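Gp15 protein (Listeria phage PSA, PDB 6R5W) serves as the trimeric receptor binding protein of the phage; its C-terminal part, present here, probably recognises the surface of the Listeria host cell. Local coordinates at residues V63-K68 / L77-I82. Numbering follows the deposited sequence.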
loop_
_atom_site.group_PDB
_atom_site.type_symbol
_atom_site.label_atom_id
_atom_site.label_comp_id
_atom_site.label_asym_id
_atom_site.label_seq_id
_atom_site.Cartn_x
_atom_site.Cartn_y
_atom_site.Cartn_z
ATOM N N VAL A 63 8.300 -9.649 14.600
ATOM C CA VAL A 63 8.770 -10.821 15.344
ATOM C C VAL A 63 10.135 -10.521 15.918
ATOM O O VAL A 63 10.942 -9.829 15.294
ATOM C CB VAL A 63 8.879 -12.137 14.497
ATOM C CG1 VAL A 63 7.590 -12.553 14.029
ATOM C CG2 VAL A 63 9.906 -11.951 13.336
ATOM N N THR A 64 10.420 -11.035 17.133
ATOM C CA THR A 64 11.729 -10.888 17.730
ATOM C C THR A 64 12.649 -12.049 17.354
ATOM O O THR A 64 12.197 -13.187 17.300
ATOM C CB THR A 64 11.630 -10.846 19.266
ATOM O OG1 THR A 64 10.974 -9.665 19.672
ATOM C CG2 THR A 64 12.998 -10.878 19.876
ATOM N N LEU A 65 13.901 -11.749 17.044
ATOM C CA LEU A 65 14.880 -12.751 16.659
ATOM C C LEU A 65 15.845 -13.003 17.813
ATOM O O LEU A 65 16.401 -12.051 18.400
ATOM C CB LEU A 65 15.702 -12.289 15.438
ATOM C CG LEU A 65 14.914 -11.801 14.232
ATOM C CD1 LEU A 65 15.948 -11.442 13.138
ATOM C CD2 LEU A 65 13.916 -12.784 13.733
ATOM N N THR A 66 16.161 -14.249 18.028
ATOM C CA THR A 66 17.083 -14.689 19.073
ATOM C C THR A 66 18.507 -14.844 18.521
ATOM O O THR A 66 18.707 -15.557 17.530
ATOM C CB THR A 66 16.621 -16.026 19.632
ATOM O OG1 THR A 66 15.300 -15.889 20.162
ATOM C CG2 THR A 66 17.591 -16.484 20.710
ATOM N N PRO A 67 19.495 -14.223 19.136
ATOM C CA PRO A 67 20.868 -14.338 18.626
ATOM C C PRO A 67 21.388 -15.746 18.787
ATOM O O PRO A 67 20.978 -16.481 19.690
ATOM C CB PRO A 67 21.676 -13.345 19.473
ATOM C CG PRO A 67 20.780 -12.995 20.599
ATOM C CD PRO A 67 19.389 -13.262 20.255
ATOM N N LYS A 68 22.260 -16.131 17.859
ATOM C CA LYS A 68 22.754 -17.505 17.782
ATOM C C LYS A 68 24.271 -17.513 17.789
ATOM O O LYS A 68 24.947 -16.503 17.559
ATOM C CB LYS A 68 22.295 -18.240 16.493
ATOM C CG LYS A 68 20.809 -18.348 16.329
ATOM C CD LYS A 68 20.411 -18.797 14.959
ATOM C CE LYS A 68 20.580 -20.258 14.750
ATOM N NZ LYS A 68 19.617 -20.765 13.712
ATOM N N LEU A 77 16.780 -7.691 18.463
ATOM C CA LEU A 77 16.728 -8.060 17.042
ATOM C C LEU A 77 15.272 -8.220 16.679
ATOM O O LEU A 77 14.601 -9.099 17.207
ATOM C CB LEU A 77 17.517 -9.343 16.784
ATOM C CG LEU A 77 18.921 -9.235 17.346
ATOM C CD1 LEU A 77 19.729 -10.570 16.990
ATOM C CD2 LEU A 77 19.734 -8.107 16.861
ATOM N N ILE A 78 14.760 -7.318 15.832
ATOM C CA ILE A 78 13.350 -7.316 15.473
ATOM C C ILE A 78 13.214 -7.287 13.963
ATOM O O ILE A 78 13.851 -6.481 13.287
ATOM C CB ILE A 78 12.605 -6.129 16.137
ATOM C CG1 ILE A 78 12.746 -6.276 17.666
ATOM C CG2 ILE A 78 11.149 -6.126 15.709
ATOM C CD1 ILE A 78 12.310 -5.067 18.461
ATOM N N ALA A 79 12.413 -8.166 13.447
ATOM C CA ALA A 79 12.006 -8.124 12.045
ATOM C C ALA A 79 10.585 -7.600 11.940
ATOM O O ALA A 79 9.637 -8.207 12.454
ATOM C CB ALA A 79 12.119 -9.515 11.407
ATOM N N ARG A 80 10.423 -6.494 11.224
ATOM C CA ARG A 80 9.103 -5.931 10.986
ATOM C C ARG A 80 8.713 -6.220 9.559
ATOM O O ARG A 80 9.577 -6.250 8.670
ATOM C CB ARG A 80 9.103 -4.434 11.226
ATOM C CG ARG A 80 9.455 -4.117 12.674
ATOM C CD ARG A 80 9.429 -2.623 13.004
ATOM N NE ARG A 80 9.776 -2.417 14.458
ATOM C CZ ARG A 80 11.000 -2.193 14.916
ATOM N NH1 ARG A 80 12.079 -2.152 14.109
ATOM N NH2 ARG A 80 11.203 -1.985 16.198
ATOM N N TYR A 81 7.445 -6.494 9.341
ATOM C CA TYR A 81 7.049 -6.906 7.991
ATOM C C TYR A 81 5.638 -6.462 7.638
ATOM O O TYR A 81 4.772 -6.282 8.509
ATOM C CB TYR A 81 7.194 -8.408 7.809
ATOM C CG TYR A 81 6.396 -9.276 8.767
ATOM C CD1 TYR A 81 6.895 -9.592 10.067
ATOM C CD2 TYR A 81 5.186 -9.811 8.382
ATOM C CE1 TYR A 81 6.160 -10.414 10.925
ATOM C CE2 TYR A 81 4.453 -10.675 9.237
ATOM C CZ TYR A 81 4.935 -10.935 10.496
ATOM O OH TYR A 81 4.182 -11.732 11.337
ATOM N N ILE A 82 5.436 -6.272 6.350
ATOM C CA ILE A 82 4.206 -5.712 5.818
ATOM C C ILE A 82 3.695 -6.598 4.694
ATOM O O ILE A 82 4.453 -6.917 3.777
ATOM C CB ILE A 82 4.437 -4.301 5.273
ATOM C CG1 ILE A 82 5.055 -3.388 6.318
ATOM C CG2 ILE A 82 3.095 -3.666 4.788
ATOM C CD1 ILE A 82 5.575 -1.962 5.718
HETATM O O HOH W 1 16.861 -10.103 20.237
#
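Val-63 and Ala-79 face each other as an antiparallel hydrogen-bonded pair. Val-63 N gives its hydrogen to Ala-79 O at 2.9 Å, and the return bond from Ala-79 N to Val-63 O is just as long. The two branches of Val-63 divide the work. CG2, wedged between its own backbone N and carbonyl carbon, lies 3.8 Å from Ala-79 CB, while CG1, anti to the carbonyl carbon (chi1 -64°), comes up to the edge of the Tyr-81 ring near its plane, 4.0 Å from CE1; the two side chains cross at about a right angle.

At Leu-65 and Leu-77 the bonding changes. Leu-65 N still donates to Leu-77 O over 2.7 Å and almost straight at the hydrogen (176°), but it sits above the carbonyl plane. The reciprocal bond is replaced by a water, which donates to Leu-65 O and accepts from Leu-77 N; a single inserted water thus satisfies both backbone groups. On the same face as Val-63 and Ala-79, Leu-65 CB packs against Leu-77 CB at 3.7 Å, and beyond it Pro-67 CB reaches Leu-77 CD1 at 4.2 Å. Thr-64 and Ile-78, the non-hydrogen-bonded pair between, turn to the other face, where the Ile-78 side chain lies about 6 Å from a bound cadmium ion.

Farther out, Phe-88 and Phe-113 meet the Tyr-81 ring edge-to-face, and Leu-110 touches Ala-79. The contact joins the two arms of a beta hairpin: strand 61-65, outermost in its four-stranded antiparallel sheet within this chain, follows helix 36-57, and strand 72-84 lies between it and strand 87-97, to which Ile-78 is tied through Ser-93.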